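Local structure of phthiocerol synthesis polyketide synthase type I PpsC (Mycobacterium tuberculosis, 7AHB) at residues V146-R158 with L255-I267. The protein probably loads extender units onto acyl carrier protein through this acyltransferase domain of a polyketide synthase that takes part in phthiocerol synthesis. Residues are numbered along the deposited sequence; the frame is centred on the assembly and turned at random.
Sequences VVAGALTPAQGLR and LADLTPQPPTIPI. With NA (sodium ion), chain O.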
ATOM      1  N   VAL A 146       5.808   9.688  -2.857  1.00 13.26           N
ATOM      2  CA  VAL A 146       7.228   9.947  -2.644  1.00 14.61           C
ATOM      3  C   VAL A 146       8.023   9.456  -3.839  1.00 16.95           C
ATOM      4  O   VAL A 146       8.815  10.196  -4.439  1.00 16.68           O
ATOM      5  CB  VAL A 146       7.714   9.287  -1.338  1.00 14.32           C
ATOM      6  CG1 VAL A 146       9.225   9.375  -1.226  1.00 15.79           C
ATOM      7  CG2 VAL A 146       7.066   9.942  -0.138  1.00 13.45           C
ATOM      8  N   VAL A 147       7.793   8.207  -4.233  1.00 14.21           N
ATOM      9  CA  VAL A 147       8.582   7.615  -5.313  1.00 17.05           C
ATOM     10  C   VAL A 147       8.311   8.322  -6.643  1.00 20.67           C
ATOM     11  O   VAL A 147       9.219   8.477  -7.476  1.00 17.10           O
ATOM     12  CB  VAL A 147       8.284   6.105  -5.373  1.00 18.07           C
ATOM     13  CG1 VAL A 147       8.947   5.454  -6.581  1.00 17.37           C
ATOM     14  CG2 VAL A 147       8.750   5.423  -4.086  1.00 19.61           C
ATOM     15  N   ALA A 148       7.083   8.789  -6.857  1.00 18.76           N
ATOM     16  CA  ALA A 148       6.769   9.530  -8.066  1.00 18.19           C
ATOM     17  C   ALA A 148       7.304  10.962  -8.053  1.00 16.44           C
ATOM     18  O   ALA A 148       7.204  11.648  -9.066  1.00 19.46           O
ATOM     19  CB  ALA A 148       5.260   9.567  -8.286  1.00 16.85           C
ATOM     20  N   GLY A 149       7.875  11.424  -6.949  1.00 15.96           N
ATOM     21  CA  GLY A 149       8.445  12.751  -6.858  1.00 17.85           C
ATOM     22  C   GLY A 149       7.498  13.840  -6.409  1.00 16.75           C
ATOM     23  O   GLY A 149       7.895  15.004  -6.347  1.00 16.02           O
ATOM     24  N   ALA A 150       6.252  13.508  -6.105  1.00 17.50           N
ATOM     25  CA  ALA A 150       5.331  14.528  -5.623  1.00 16.45           C
ATOM     26  C   ALA A 150       5.635  14.929  -4.179  1.00 17.53           C
ATOM     27  O   ALA A 150       5.282  16.032  -3.751  1.00 19.06           O
ATOM     28  CB  ALA A 150       3.897  14.012  -5.744  1.00 20.98           C
ATOM     29  N   LEU A 151       6.267  14.050  -3.417  1.00 19.51           N
ATOM     30  CA  LEU A 151       6.670  14.325  -2.048  1.00 18.21           C
ATOM     31  C   LEU A 151       8.117  13.894  -1.887  1.00 15.73           C
ATOM     32  O   LEU A 151       8.578  12.975  -2.561  1.00 15.81           O
ATOM     33  CB  LEU A 151       5.828  13.552  -0.994  1.00 18.10           C
ATOM     34  CG  LEU A 151       4.343  13.867  -0.837  1.00 19.81           C
ATOM     35  CD1 LEU A 151       3.783  12.891   0.212  1.00 16.63           C
ATOM     36  CD2 LEU A 151       4.096  15.295  -0.453  1.00 18.73           C
ATOM     37  N   THR A 152       8.817  14.540  -0.968  1.00 19.82           N
ATOM     38  CA  THR A 152      10.123  14.079  -0.521  1.00 16.96           C
ATOM     39  C   THR A 152       9.934  12.985   0.513  1.00 19.60           C
ATOM     40  O   THR A 152       8.845  12.859   1.074  1.00 16.63           O
ATOM     41  CB  THR A 152      10.901  15.218   0.102  1.00 20.92           C
ATOM     42  OG1 THR A 152      10.235  15.605   1.307  1.00 15.66           O
ATOM     43  CG2 THR A 152      11.008  16.399  -0.878  1.00 20.20           C
ATOM     44  N   PRO A 153      10.965  12.154   0.753  1.00 15.26           N
ATOM     45  CA  PRO A 153      10.850  11.160   1.840  1.00 17.56           C
ATOM     46  C   PRO A 153      10.487  11.791   3.175  1.00 20.28           C
ATOM     47  O   PRO A 153       9.712  11.215   3.953  1.00 17.71           O
ATOM     48  CB  PRO A 153      12.243  10.500   1.862  1.00 19.32           C
ATOM     49  CG  PRO A 153      12.722  10.657   0.406  1.00 21.84           C
ATOM     50  CD  PRO A 153      12.213  11.992  -0.029  1.00 17.75           C
ATOM     51  N   ALA A 154      11.067  12.949   3.488  1.00 18.54           N
ATOM     52  CA  ALA A 154      10.725  13.623   4.736  1.00 19.37           C
ATOM     53  C   ALA A 154       9.237  13.952   4.788  1.00 21.48           C
ATOM     54  O   ALA A 154       8.583  13.773   5.823  1.00 21.42           O
ATOM     55  CB  ALA A 154      11.560  14.893   4.893  1.00 20.56           C
ATOM     56  N   GLN A 155       8.682  14.425   3.677  1.00 14.81           N
ATOM     57  CA  GLN A 155       7.266  14.760   3.639  1.00 18.55           C
ATOM     58  C   GLN A 155       6.406  13.512   3.765  1.00 14.63           C
ATOM     59  O   GLN A 155       5.340  13.550   4.391  1.00 14.88           O
ATOM     60  CB  GLN A 155       6.937  15.500   2.341  1.00 17.99           C
ATOM     61  CG  GLN A 155       7.396  16.956   2.319  1.00 20.06           C
ATOM     62  CD  GLN A 155       7.141  17.630   0.997  1.00 19.99           C
ATOM     63  OE1 GLN A 155       7.244  17.003  -0.063  1.00 15.89           O
ATOM     64  NE2 GLN A 155       6.836  18.928   1.044  1.00 18.83           N
ATOM     65  N   GLY A 156       6.848  12.402   3.174  1.00 13.48           N
ATOM     66  CA  GLY A 156       6.120  11.154   3.334  1.00 16.75           C
ATOM     67  C   GLY A 156       6.038  10.699   4.776  1.00 18.41           C
ATOM     68  O   GLY A 156       4.983  10.221   5.233  1.00 12.87           O
ATOM     69  N   LEU A 157       7.158  10.802   5.508  1.00 17.29           N
ATOM     70  CA  LEU A 157       7.122  10.476   6.927  1.00 17.64           C
ATOM     71  C   LEU A 157       6.163  11.402   7.668  1.00 20.67           C
ATOM     72  O   LEU A 157       5.394  10.963   8.536  1.00 17.47           O
ATOM     73  CB  LEU A 157       8.520  10.565   7.535  1.00 19.53           C
ATOM     74  CG  LEU A 157       9.653   9.810   6.884  1.00 20.50           C
ATOM     75  CD1 LEU A 157      10.885   9.786   7.800  1.00 25.16           C
ATOM     76  CD2 LEU A 157       9.265   8.449   6.471  1.00 24.75           C
ATOM     77  N   ARG A 158       6.207  12.695   7.341  1.00 19.80           N
ATOM     78  CA  ARG A 158       5.362  13.675   8.009  1.00 21.28           C
ATOM     79  C   ARG A 158       3.892  13.327   7.844  1.00 20.23           C
ATOM     80  O   ARG A 158       3.146  13.281   8.828  1.00 20.61           O
ATOM     81  CB  ARG A 158       5.662  15.075   7.461  1.00 22.26           C
ATOM     82  CG  ARG A 158       4.701  16.154   7.927  1.00 21.05           C
ATOM     83  CD  ARG A 158       4.733  16.315   9.399  1.00 22.20           C
ATOM     84  NE  ARG A 158       3.847  17.377   9.877  1.00 23.96           N
ATOM     85  CZ  ARG A 158       3.579  17.604  11.164  1.00 24.68           C
ATOM     86  NH1 ARG A 158       4.139  16.856  12.093  1.00 23.39           N
ATOM     87  NH2 ARG A 158       2.748  18.579  11.523  1.00 26.69           N
ATOM     88  N   LEU A 255      -1.204  19.392   8.489  1.00 18.16           N
ATOM     89  CA  LEU A 255      -0.446  19.330   7.248  1.00 21.58           C
ATOM     90  C   LEU A 255      -0.611  20.598   6.415  1.00 21.77           C
ATOM     91  O   LEU A 255      -0.303  20.595   5.219  1.00 19.99           O
ATOM     92  CB  LEU A 255      -0.864  18.098   6.444  1.00 19.22           C
ATOM     93  CG  LEU A 255      -0.600  16.778   7.146  1.00 18.81           C
ATOM     94  CD1 LEU A 255      -1.305  15.608   6.461  1.00 19.08           C
ATOM     95  CD2 LEU A 255       0.885  16.510   7.224  1.00 20.46           C
ATOM     96  N   ALA A 256      -1.090  21.680   7.031  1.00 20.23           N
ATOM     97  CA  ALA A 256      -1.337  22.918   6.296  1.00 22.55           C
ATOM     98  C   ALA A 256      -0.098  23.372   5.535  1.00 23.69           C
ATOM     99  O   ALA A 256      -0.202  23.887   4.420  1.00 24.35           O
ATOM    100  CB  ALA A 256      -1.786  24.022   7.258  1.00 24.54           C
ATOM    101  N   ASP A 257       1.079  23.181   6.119  1.00 23.07           N
ATOM    102  CA  ASP A 257       2.330  23.665   5.555  1.00 26.38           C
ATOM    103  C   ASP A 257       2.934  22.700   4.554  1.00 27.08           C
ATOM    104  O   ASP A 257       3.979  23.018   3.976  1.00 26.01           O
ATOM    105  CB  ASP A 257       3.345  23.928   6.665  1.00 24.42           C
ATOM    106  CG  ASP A 257       2.934  25.076   7.563  1.00 28.94           C
ATOM    107  OD1 ASP A 257       2.161  25.950   7.112  1.00 27.84           O
ATOM    108  OD2 ASP A 257       3.389  25.094   8.722  1.00 29.22           O
ATOM    109  N   LEU A 258       2.299  21.550   4.327  1.00 18.60           N
ATOM    110  CA  LEU A 258       2.804  20.593   3.351  1.00 20.10           C
ATOM    111  C   LEU A 258       2.724  21.197   1.946  1.00 18.94           C
ATOM    112  O   LEU A 258       1.643  21.562   1.467  1.00 19.17           O
ATOM    113  CB  LEU A 258       2.007  19.300   3.412  1.00 18.92           C
ATOM    114  CG  LEU A 258       2.510  18.155   2.533  1.00 19.81           C
ATOM    115  CD1 LEU A 258       3.844  17.625   3.034  1.00 22.80           C
ATOM    116  CD2 LEU A 258       1.483  17.039   2.461  1.00 20.17           C
ATOM    117  N   THR A 259       3.862  21.273   1.270  1.00 20.27           N
ATOM    118  CA  THR A 259       3.955  21.859  -0.066  1.00 19.42           C
ATOM    119  C   THR A 259       4.505  20.803  -1.015  1.00 21.27           C
ATOM    120  O   THR A 259       5.732  20.632  -1.137  1.00 19.31           O
ATOM    121  CB  THR A 259       4.832  23.110  -0.039  1.00 22.60           C
ATOM    122  OG1 THR A 259       4.310  24.021   0.931  1.00 22.06           O
ATOM    123  CG2 THR A 259       4.845  23.796  -1.406  1.00 25.07           C
ATOM    124  N   PRO A 260       3.642  20.070  -1.698  1.00 19.40           N
ATOM    125  CA  PRO A 260       4.101  19.030  -2.625  1.00 18.32           C
ATOM    126  C   PRO A 260       4.548  19.652  -3.943  1.00 18.76           C
ATOM    127  O   PRO A 260       4.502  20.863  -4.112  1.00 21.90           O
ATOM    128  CB  PRO A 260       2.856  18.171  -2.810  1.00 18.93           C
ATOM    129  CG  PRO A 260       1.756  19.169  -2.754  1.00 19.07           C
ATOM    130  CD  PRO A 260       2.174  20.219  -1.729  1.00 18.60           C
ATOM    131  N   GLN A 261       4.961  18.796  -4.873  1.00 19.31           N
ATOM    132  CA  GLN A 261       5.375  19.161  -6.218  1.00 23.77           C
ATOM    133  C   GLN A 261       4.637  18.267  -7.204  1.00 23.65           C
ATOM    134  O   GLN A 261       4.154  17.193  -6.837  1.00 19.74           O
ATOM    135  CB  GLN A 261       6.896  19.017  -6.404  1.00 23.33           C
ATOM    136  CG  GLN A 261       7.703  20.024  -5.612  1.00 21.59           C
ATOM    137  CD  GLN A 261       7.373  21.447  -6.000  1.00 24.80           C
ATOM    138  OE1 GLN A 261       7.087  21.721  -7.160  1.00 27.15           O
ATOM    139  NE2 GLN A 261       7.436  22.361  -5.049  1.00 24.87           N
ATOM    140  N   PRO A 262       4.519  18.682  -8.456  1.00 21.47           N
ATOM    141  CA  PRO A 262       3.955  17.787  -9.464  1.00 23.12           C
ATOM    142  C   PRO A 262       4.794  16.528  -9.567  1.00 23.79           C
ATOM    143  O   PRO A 262       6.033  16.607  -9.533  1.00 21.99           O
ATOM    144  CB  PRO A 262       4.023  18.604 -10.768  1.00 25.35           C
ATOM    145  CG  PRO A 262       4.187  20.019 -10.352  1.00 28.10           C
ATOM    146  CD  PRO A 262       4.843  20.018  -8.985  1.00 26.11           C
ATOM    147  N   PRO A 263       4.169  15.366  -9.755  1.00 21.28           N
ATOM    148  CA  PRO A 263       4.954  14.142  -9.927  1.00 21.62           C
ATOM    149  C   PRO A 263       5.764  14.152 -11.217  1.00 20.88           C
ATOM    150  O   PRO A 263       5.402  14.783 -12.219  1.00 23.13           O
ATOM    151  CB  PRO A 263       3.896  13.031  -9.937  1.00 21.33           C
ATOM    152  CG  PRO A 263       2.609  13.729 -10.328  1.00 22.86           C
ATOM    153  CD  PRO A 263       2.705  15.128  -9.829  1.00 21.32           C
ATOM    154  N   THR A 264       6.872  13.417 -11.180  1.00 22.19           N
ATOM    155  CA  THR A 264       7.693  13.217 -12.365  1.00 24.77           C
ATOM    156  C   THR A 264       7.502  11.834 -12.980  1.00 25.69           C
ATOM    157  O   THR A 264       7.834  11.645 -14.155  1.00 28.86           O
ATOM    158  CB  THR A 264       9.185  13.422 -12.047  1.00 26.72           C
ATOM    159  OG1 THR A 264       9.617  12.501 -11.048  1.00 30.59           O
ATOM    160  CG2 THR A 264       9.428  14.817 -11.538  1.00 27.37           C
ATOM    161  N   ILE A 265       6.966  10.883 -12.221  1.00 21.47           N
ATOM    162  CA  ILE A 265       6.573   9.556 -12.696  1.00 23.22           C
ATOM    163  C   ILE A 265       5.041   9.556 -12.704  1.00 24.26           C
ATOM    164  O   ILE A 265       4.447  10.034 -11.729  1.00 23.81           O
ATOM    165  CB  ILE A 265       7.093   8.435 -11.776  1.00 23.80           C
ATOM    166  CG1 ILE A 265       8.581   8.509 -11.601  1.00 28.75           C
ATOM    167  CG2 ILE A 265       6.725   7.060 -12.335  1.00 25.83           C
ATOM    168  CD1 ILE A 265       9.231   7.222 -11.092  1.00 29.67           C
ATOM    169  N   PRO A 266       4.366   9.029 -13.728  1.00 20.88           N
ATOM    170  CA  PRO A 266       2.903   8.885 -13.656  1.00 22.64           C
ATOM    171  C   PRO A 266       2.531   8.194 -12.356  1.00 20.76           C
ATOM    172  O   PRO A 266       3.078   7.146 -12.006  1.00 18.15           O
ATOM    173  CB  PRO A 266       2.568   8.023 -14.878  1.00 20.75           C
ATOM    174  CG  PRO A 266       3.618   8.453 -15.881  1.00 22.19           C
ATOM    175  CD  PRO A 266       4.889   8.580 -15.024  1.00 25.20           C
ATOM    176  N   ILE A 267       1.586   8.782 -11.632  1.00 22.60           N
ATOM    177  CA  ILE A 267       1.006   8.139 -10.455  1.00 23.52           C
ATOM    178  C   ILE A 267      -0.499   8.025 -10.701  1.00 21.53           C
ATOM    179  O   ILE A 267      -1.171   9.034 -10.943  1.00 25.33           O
ATOM    180  CB  ILE A 267       1.315   8.901  -9.150  1.00 21.77           C
ATOM    181  CG1 ILE A 267       0.389   8.427  -8.040  1.00 20.98           C
ATOM    182  CG2 ILE A 267       1.215  10.406  -9.362  1.00 24.36           C
ATOM    183  CD1 ILE A 267       0.908   8.779  -6.643  1.00 24.19           C
TER
HETATM  184 NA    NA O1013       7.962  21.718  -2.444  1.00 31.74          NA
HETATM  185  O   HOH W   1       8.563  16.056  -8.821  1.00 40.80           O
HETATM  186  O   HOH W   2       6.306  20.742   2.856  1.00 30.12           O
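The carboxamide of Q155 reaches across to the 255-267 loop, its NE2 giving T259 O a hydrogen bond of 3.0 Å. The acceptor lies within 10° of the amide plane, whereas the donor sits well above the carbonyl plane of T259. Water 2 accepts from NE2 and from T259 N, so the amide grips this residue directly at O and through the water at N. With CG beside the backbone N, the extended Q155 chain carries the amide out to T259, and its aliphatic part packs on L258 (CG to CD1 3.7 Å). Rotation of the amide is fixed from its own side: OE1 accepts from T152 N, while Q155 N donates to T152 OG1, a capping box starting helix 153-167. T259 O also binds a sodium ion at 2.8 Å.

Further along, backbone bonds dominate. Q261 N donates to A150 O (3.0 Å), and L151 CD2 meets P260 CB at 3.9 Å. A148 O takes two amide donors, T264 N at 2.8 Å, almost in line with the carbonyl (174°), and I265 N at a longer 3.3 Å. Water 1 bridges G149 O and P262 O. At the other end, R158 CG touches L255 CD2, and R158 NH2 is hydrogen-bonded to E254 O.

G149, at positive phi (90°), forms a Schellman motif closing the preceding helix. The proline-rich connection thus runs antiparallel to the turn joining two consecutive helices, from capping box back to Schellman motif, then enters edge strand 267-269 of the acyltransferase's parallel sheet.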